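Local coordinates for protein copper-containing nitrite reductase (Hyphomicrobium denitrificans 1NES1, PDB 6TFO) that probably reduces nitrite to nitric oxide as a copper-dependent, homotrimeric enzyme that takes its electrons from a cytochrome c, at residues W189-K194 with F259-A264; I148-A153 with P196-R201. All coordinates share one frame; numbering follows the deposited sequence.

Interaction 1 of 2, residues W189-K194 with F259-A264. With CU (copper (II) ion), chain K; CU (copper (II) ion), chain J.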
loop_
_atom_site.group_PDB
_atom_site.type_symbol
_atom_site.label_atom_id
_atom_site.label_comp_id
_atom_site.label_asym_id
_atom_site.label_seq_id
_atom_site.Cartn_x
_atom_site.Cartn_y
_atom_site.Cartn_z
ATOM N N TRP C 189 -20.246 23.850 -20.055
ATOM C CA TRP C 189 -20.002 24.847 -21.124
ATOM C C TRP C 189 -20.993 24.577 -22.264
ATOM O O TRP C 189 -21.095 23.417 -22.695
ATOM C CB TRP C 189 -18.546 24.797 -21.606
ATOM C CG TRP C 189 -17.528 24.941 -20.522
ATOM C CD1 TRP C 189 -17.738 25.411 -19.263
ATOM C CD2 TRP C 189 -16.119 24.668 -20.626
ATOM N NE1 TRP C 189 -16.563 25.414 -18.567
ATOM C CE2 TRP C 189 -15.552 24.956 -19.369
ATOM C CE3 TRP C 189 -15.286 24.191 -21.636
ATOM C CZ2 TRP C 189 -14.193 24.792 -19.108
ATOM C CZ3 TRP C 189 -13.940 24.038 -21.382
ATOM C CH2 TRP C 189 -13.402 24.337 -20.132
ATOM N N THR C 190 -21.699 25.606 -22.735
ATOM C CA THR C 190 -22.856 25.444 -23.651
ATOM C C THR C 190 -22.883 26.524 -24.732
ATOM O O THR C 190 -22.267 27.596 -24.563
ATOM C CB THR C 190 -24.177 25.515 -22.882
ATOM O OG1 THR C 190 -24.339 26.857 -22.426
ATOM C CG2 THR C 190 -24.222 24.541 -21.726
ATOM N N PHE C 191 -23.626 26.223 -25.799
ATOM C CA PHE C 191 -24.229 27.223 -26.710
ATOM C C PHE C 191 -25.624 27.529 -26.140
ATOM O O PHE C 191 -26.454 26.604 -26.053
ATOM C CB PHE C 191 -24.204 26.672 -28.134
ATOM C CG PHE C 191 -22.835 26.381 -28.704
ATOM C CD1 PHE C 191 -22.017 27.398 -29.144
ATOM C CD2 PHE C 191 -22.404 25.083 -28.880
ATOM C CE1 PHE C 191 -20.789 27.122 -29.729
ATOM C CE2 PHE C 191 -21.183 24.795 -29.462
ATOM C CZ PHE C 191 -20.376 25.816 -29.900
ATOM N N ASN C 192 -25.816 28.758 -25.643
ATOM C CA ASN C 192 -27.134 29.321 -25.254
ATOM C C ASN C 192 -27.691 28.582 -24.037
ATOM O O ASN C 192 -28.921 28.487 -23.906
ATOM C CB ASN C 192 -28.073 29.335 -26.463
ATOM C CG ASN C 192 -27.617 30.368 -27.468
ATOM O OD1 ASN C 192 -26.619 30.183 -28.157
ATOM N ND2 ASN C 192 -28.274 31.513 -27.467
ATOM N N GLY C 193 -26.810 28.134 -23.145
ATOM C CA GLY C 193 -27.177 27.679 -21.787
ATOM C C GLY C 193 -27.888 26.337 -21.766
ATOM O O GLY C 193 -28.531 26.061 -20.734
ATOM N N LYS C 194 -27.788 25.531 -22.835
ATOM C CA LYS C 194 -28.464 24.207 -22.917
ATOM C C LYS C 194 -27.619 23.201 -23.710
ATOM O O LYS C 194 -26.710 23.609 -24.455
ATOM C CB LYS C 194 -29.866 24.391 -23.500
ATOM C CG LYS C 194 -30.978 24.482 -22.472
ATOM C CD LYS C 194 -31.999 25.559 -22.763
ATOM C CE LYS C 194 -33.370 25.265 -22.175
ATOM N NZ LYS C 194 -33.293 24.514 -20.890
ATOM N N PHE C 259 -25.643 17.825 -39.687
ATOM C CA PHE C 259 -24.230 18.067 -39.306
ATOM C C PHE C 259 -24.143 18.334 -37.801
ATOM O O PHE C 259 -24.942 19.145 -37.287
ATOM C CB PHE C 259 -23.675 19.234 -40.126
ATOM C CG PHE C 259 -23.622 18.951 -41.603
ATOM C CD1 PHE C 259 -22.661 18.096 -42.123
ATOM C CD2 PHE C 259 -24.544 19.517 -42.468
ATOM C CE1 PHE C 259 -22.612 17.827 -43.482
ATOM C CE2 PHE C 259 -24.497 19.247 -43.826
ATOM C CZ PHE C 259 -23.537 18.396 -44.330
ATOM N N VAL C 260 -23.223 17.677 -37.093
ATOM C CA VAL C 260 -22.925 18.118 -35.700
ATOM C C VAL C 260 -22.032 19.351 -35.840
ATOM O O VAL C 260 -21.214 19.391 -36.787
ATOM C CB VAL C 260 -22.362 17.038 -34.751
ATOM C CG1 VAL C 260 -22.308 15.639 -35.350
ATOM C CG2 VAL C 260 -21.037 17.444 -34.118
ATOM N N TYR C 261 -22.322 20.376 -35.045
ATOM C CA TYR C 261 -21.390 21.494 -34.762
ATOM C C TYR C 261 -20.961 21.361 -33.291
ATOM O O TYR C 261 -21.713 20.736 -32.474
ATOM C CB TYR C 261 -22.022 22.844 -35.100
ATOM C CG TYR C 261 -23.120 23.317 -34.177
ATOM C CD1 TYR C 261 -24.442 22.966 -34.396
ATOM C CD2 TYR C 261 -22.842 24.146 -33.093
ATOM C CE1 TYR C 261 -25.454 23.410 -33.559
ATOM C CE2 TYR C 261 -23.849 24.600 -32.252
ATOM C CZ TYR C 261 -25.164 24.239 -32.492
ATOM O OH TYR C 261 -26.181 24.670 -31.680
ATOM N N HIS C 262 -19.763 21.856 -32.979
ATOM C CA HIS C 262 -19.137 21.781 -31.627
ATOM C C HIS C 262 -18.143 22.930 -31.477
ATOM O O HIS C 262 -17.645 23.431 -32.506
ATOM C CB HIS C 262 -18.487 20.409 -31.369
ATOM C CG HIS C 262 -17.440 19.989 -32.351
ATOM N ND1 HIS C 262 -16.158 20.526 -32.356
ATOM C CD2 HIS C 262 -17.468 19.064 -33.344
ATOM C CE1 HIS C 262 -15.446 19.976 -33.324
ATOM N NE2 HIS C 262 -16.239 19.068 -33.957
ATOM N N CYS C 263 -17.848 23.304 -30.239
ATOM C CA CYS C 263 -16.700 24.188 -29.911
ATOM C C CYS C 263 -15.401 23.535 -30.417
ATOM O O CYS C 263 -15.315 22.298 -30.425
ATOM C CB CYS C 263 -16.651 24.456 -28.414
ATOM S SG CYS C 263 -15.375 25.650 -27.950
ATOM N N ALA C 264 -14.447 24.339 -30.883
ATOM C CA ALA C 264 -13.139 23.873 -31.394
ATOM C C ALA C 264 -12.031 24.753 -30.813
ATOM O O ALA C 264 -11.138 25.126 -31.575
ATOM C CB ALA C 264 -13.128 23.891 -32.892
HETATM CU CU CU K . -15.702 18.067 -35.575
HETATM CU CU CU J . -15.780 26.089 -25.895
HETATM O O HOH W 1 -13.737 18.509 -36.081
#
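F191 and C263 mark the closest backbone approach, with their CA atoms 8.7 Å apart, so the end of strand 184-191 meets the end of strand 257-262 through side chains, without a hydrogen bond between the two. F191 does most of the bridging. Its CG lies anti to its own carbonyl carbon (chi1 -61°), which sends the ring across to the other strand. Y261 CE2 sits over one face of this ring, toward the rim, 3.7 Å from F191 CD2. The two rings are oblique, with planes at 56°, and slide past each other in opposite directions. The leading edge of F191 reaches the backbone at H262 and C263: CZ is 3.6 Å from C263 N. The same CZ lies 4.2 Å from C263 CB. Y261 OH hydrogen-bonds to P198 O. Beyond F191 the chain turns back in a type I' turn to K194. H262 and C263 point to different metals. C263 SG binds one copper at 2.1 Å, with H222, H271 and M276. H262 NE2 binds the other at 2.0 Å, with H227, H419 of a second subunit and a water. H262 ND1 donates to C263 O at 172°, which, with the copper bond, helps hold the imidazole in its rotation. The contact thus packs apolar carbon against adjacent H262 and C263, whose side chains and shared backbone join the type 2 and type 1 coppers, probably the electron path as in other copper nitrite reductases.

Interaction 2 of 2, residues I148-A153 with P196-R201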
loop_
_atom_site.group_PDB
_atom_site.type_symbol
_atom_site.label_atom_id
_atom_site.label_comp_id
_atom_site.label_asym_id
_atom_site.label_seq_id
_atom_site.Cartn_x
_atom_site.Cartn_y
_atom_site.Cartn_z
ATOM N N ILE C 148 -30.204 22.529 -17.735
ATOM C CA ILE C 148 -29.387 22.699 -18.980
ATOM C C ILE C 148 -29.840 21.710 -20.076
ATOM O O ILE C 148 -29.216 21.676 -21.165
ATOM C CB ILE C 148 -27.876 22.592 -18.669
ATOM C CG1 ILE C 148 -27.493 21.345 -17.864
ATOM C CG2 ILE C 148 -27.405 23.864 -17.984
ATOM C CD1 ILE C 148 -27.615 20.044 -18.608
ATOM N N THR C 149 -30.891 20.935 -19.823
ATOM C CA THR C 149 -31.436 19.948 -20.784
ATOM C C THR C 149 -32.235 20.681 -21.870
ATOM O O THR C 149 -33.243 21.344 -21.535
ATOM C CB THR C 149 -32.283 18.901 -20.058
ATOM O OG1 THR C 149 -31.380 18.142 -19.247
ATOM C CG2 THR C 149 -33.056 18.000 -20.999
ATOM N N ARG C 150 -31.795 20.552 -23.122
ATOM C CA ARG C 150 -32.572 20.894 -24.340
ATOM C C ARG C 150 -33.831 20.025 -24.433
ATOM O O ARG C 150 -33.711 18.788 -24.488
ATOM C CB ARG C 150 -31.714 20.655 -25.577
ATOM C CG ARG C 150 -32.412 20.984 -26.893
ATOM C CD ARG C 150 -32.613 22.467 -27.078
ATOM N NE ARG C 150 -31.342 23.170 -27.136
ATOM C CZ ARG C 150 -31.214 24.484 -27.070
ATOM N NH1 ARG C 150 -32.284 25.245 -26.935
ATOM N NH2 ARG C 150 -30.018 25.039 -27.116
ATOM N N ASP C 151 -35.012 20.632 -24.475
ATOM C CA ASP C 151 -36.247 19.860 -24.753
ATOM C C ASP C 151 -36.067 19.232 -26.133
ATOM O O ASP C 151 -35.563 19.888 -27.043
ATOM C CB ASP C 151 -37.502 20.724 -24.638
ATOM C CG ASP C 151 -38.740 19.854 -24.585
ATOM O OD1 ASP C 151 -39.197 19.407 -25.664
ATOM O OD2 ASP C 151 -39.177 19.546 -23.456
ATOM N N PRO C 152 -36.423 17.946 -26.347
ATOM C CA PRO C 152 -36.231 17.323 -27.660
ATOM C C PRO C 152 -37.180 17.873 -28.746
ATOM O O PRO C 152 -36.923 17.673 -29.911
ATOM C CB PRO C 152 -36.463 15.837 -27.357
ATOM C CG PRO C 152 -37.450 15.851 -26.211
ATOM C CD PRO C 152 -37.031 17.037 -25.370
ATOM N N ALA C 153 -38.232 18.583 -28.338
ATOM C CA ALA C 153 -39.207 19.267 -29.219
ATOM C C ALA C 153 -38.744 20.691 -29.526
ATOM O O ALA C 153 -39.367 21.321 -30.342
ATOM C CB ALA C 153 -40.572 19.260 -28.573
ATOM N N PRO C 196 -28.178 19.544 -26.013
ATOM C CA PRO C 196 -27.287 20.214 -26.966
ATOM C C PRO C 196 -27.645 21.683 -27.240
ATOM O O PRO C 196 -28.676 22.135 -26.800
ATOM C CB PRO C 196 -27.481 19.409 -28.260
ATOM C CG PRO C 196 -28.904 18.887 -28.141
ATOM C CD PRO C 196 -29.041 18.554 -26.667
ATOM N N GLY C 197 -26.772 22.378 -27.970
ATOM C CA GLY C 197 -26.970 23.767 -28.426
ATOM C C GLY C 197 -28.199 23.901 -29.328
ATOM O O GLY C 197 -28.889 22.920 -29.607
ATOM N N PRO C 198 -28.543 25.132 -29.771
ATOM C CA PRO C 198 -29.705 25.333 -30.634
ATOM C C PRO C 198 -29.624 24.453 -31.884
ATOM O O PRO C 198 -28.530 24.280 -32.385
ATOM C CB PRO C 198 -29.634 26.828 -30.979
ATOM C CG PRO C 198 -28.924 27.427 -29.784
ATOM C CD PRO C 198 -27.878 26.395 -29.424
ATOM N N PHE C 199 -30.759 23.888 -32.308
ATOM C CA PHE C 199 -30.927 23.207 -33.620
ATOM C C PHE C 199 -30.949 24.278 -34.728
ATOM O O PHE C 199 -31.861 25.097 -34.766
ATOM C CB PHE C 199 -32.196 22.346 -33.637
ATOM C CG PHE C 199 -32.305 21.412 -34.816
ATOM C CD1 PHE C 199 -32.707 21.881 -36.061
ATOM C CD2 PHE C 199 -32.010 20.064 -34.674
ATOM C CE1 PHE C 199 -32.807 21.015 -37.140
ATOM C CE2 PHE C 199 -32.112 19.201 -35.755
ATOM C CZ PHE C 199 -32.510 19.677 -36.984
ATOM N N LEU C 200 -29.921 24.297 -35.564
ATOM C CA LEU C 200 -29.793 25.255 -36.688
ATOM C C LEU C 200 -30.322 24.580 -37.960
ATOM O O LEU C 200 -29.925 23.433 -38.257
ATOM C CB LEU C 200 -28.330 25.671 -36.826
ATOM C CG LEU C 200 -27.680 26.186 -35.545
ATOM C CD1 LEU C 200 -26.214 26.529 -35.794
ATOM C CD2 LEU C 200 -28.432 27.400 -35.007
ATOM N N ARG C 201 -31.237 25.259 -38.646
ATOM C CA ARG C 201 -31.979 24.730 -39.824
ATOM C C ARG C 201 -31.895 25.783 -40.930
ATOM O O ARG C 201 -32.414 26.905 -40.743
ATOM C CB ARG C 201 -33.429 24.417 -39.444
ATOM C CG ARG C 201 -34.106 23.438 -40.389
ATOM C CD ARG C 201 -35.360 22.854 -39.771
ATOM N NE ARG C 201 -35.902 21.743 -40.556
ATOM C CZ ARG C 201 -36.687 20.778 -40.075
ATOM N NH1 ARG C 201 -37.017 20.736 -38.794
ATOM N NH2 ARG C 201 -37.117 19.833 -40.884
#
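R150 and P196 carry the polar part of this contact. R150 holds P196 O side-on with two nitrogens. NE donates at 2.9 Å to P196 O. This bond has an N-H...O angle of 154° and is tilted from the carbonyl plane. NH2 donates to the same P196 O at 3.2 Å. It is more bent, at 135°, but it lies in the carbonyl plane on a lone pair. The oxygen sits near the guanidinium plane in both bonds. The side chain leaves with CG anti to the backbone N (chi1 -180°), then bends at chi2 and chi3, which brings the guanidinium round so that its NE/NH2 edge meets P196 O. The third nitrogen, NH1, forms a salt bridge with D154, so two polar partners limit the rotation of the group.

Van der Waals contact supports these bonds. R150 CB rests 3.6 Å from P196 CD on the proline ring, which follows a cis peptide bond. P198 CA lies over one face of the guanidinium, and P198 CD is 3.4 Å from R150 NH2.

An Asx turn shapes the end of loop 148-153. D151 OD1 accepts from A153 N at 3.0 Å, while D151 OD2 bonds to H342. Backbone bonds from I148 and R150 to V195 bring this loop alongside the residue before P196.

A buried arginine thus grips one backbone carbonyl oxygen. It fastens the linker between the N-terminal cupredoxin domain and the next one to the loop that leads into strand 200-203 of the second cupredoxin domain.

Overall arrangement
Both contacts are buried and lie on the same side of the chain's centre, with their own centres about 10 Å apart. They share a sheet: strand 257-262 of interaction 1 and strand 200-203 of interaction 2 belong to it. The segments alternate along the chain, in the order 148-153, 189-194, 196-201, 259-264. A probable hydrogen bond between K194 NZ and T149 O helps join the contacts. Interaction 1 is apolar between its segments and sits beside both coppers, at an interface with a second subunit. Interaction 2 is led by hydrogen bonds, with proline packing beside them. It binds no metal, and ties an interdomain linker to the domain within one chain.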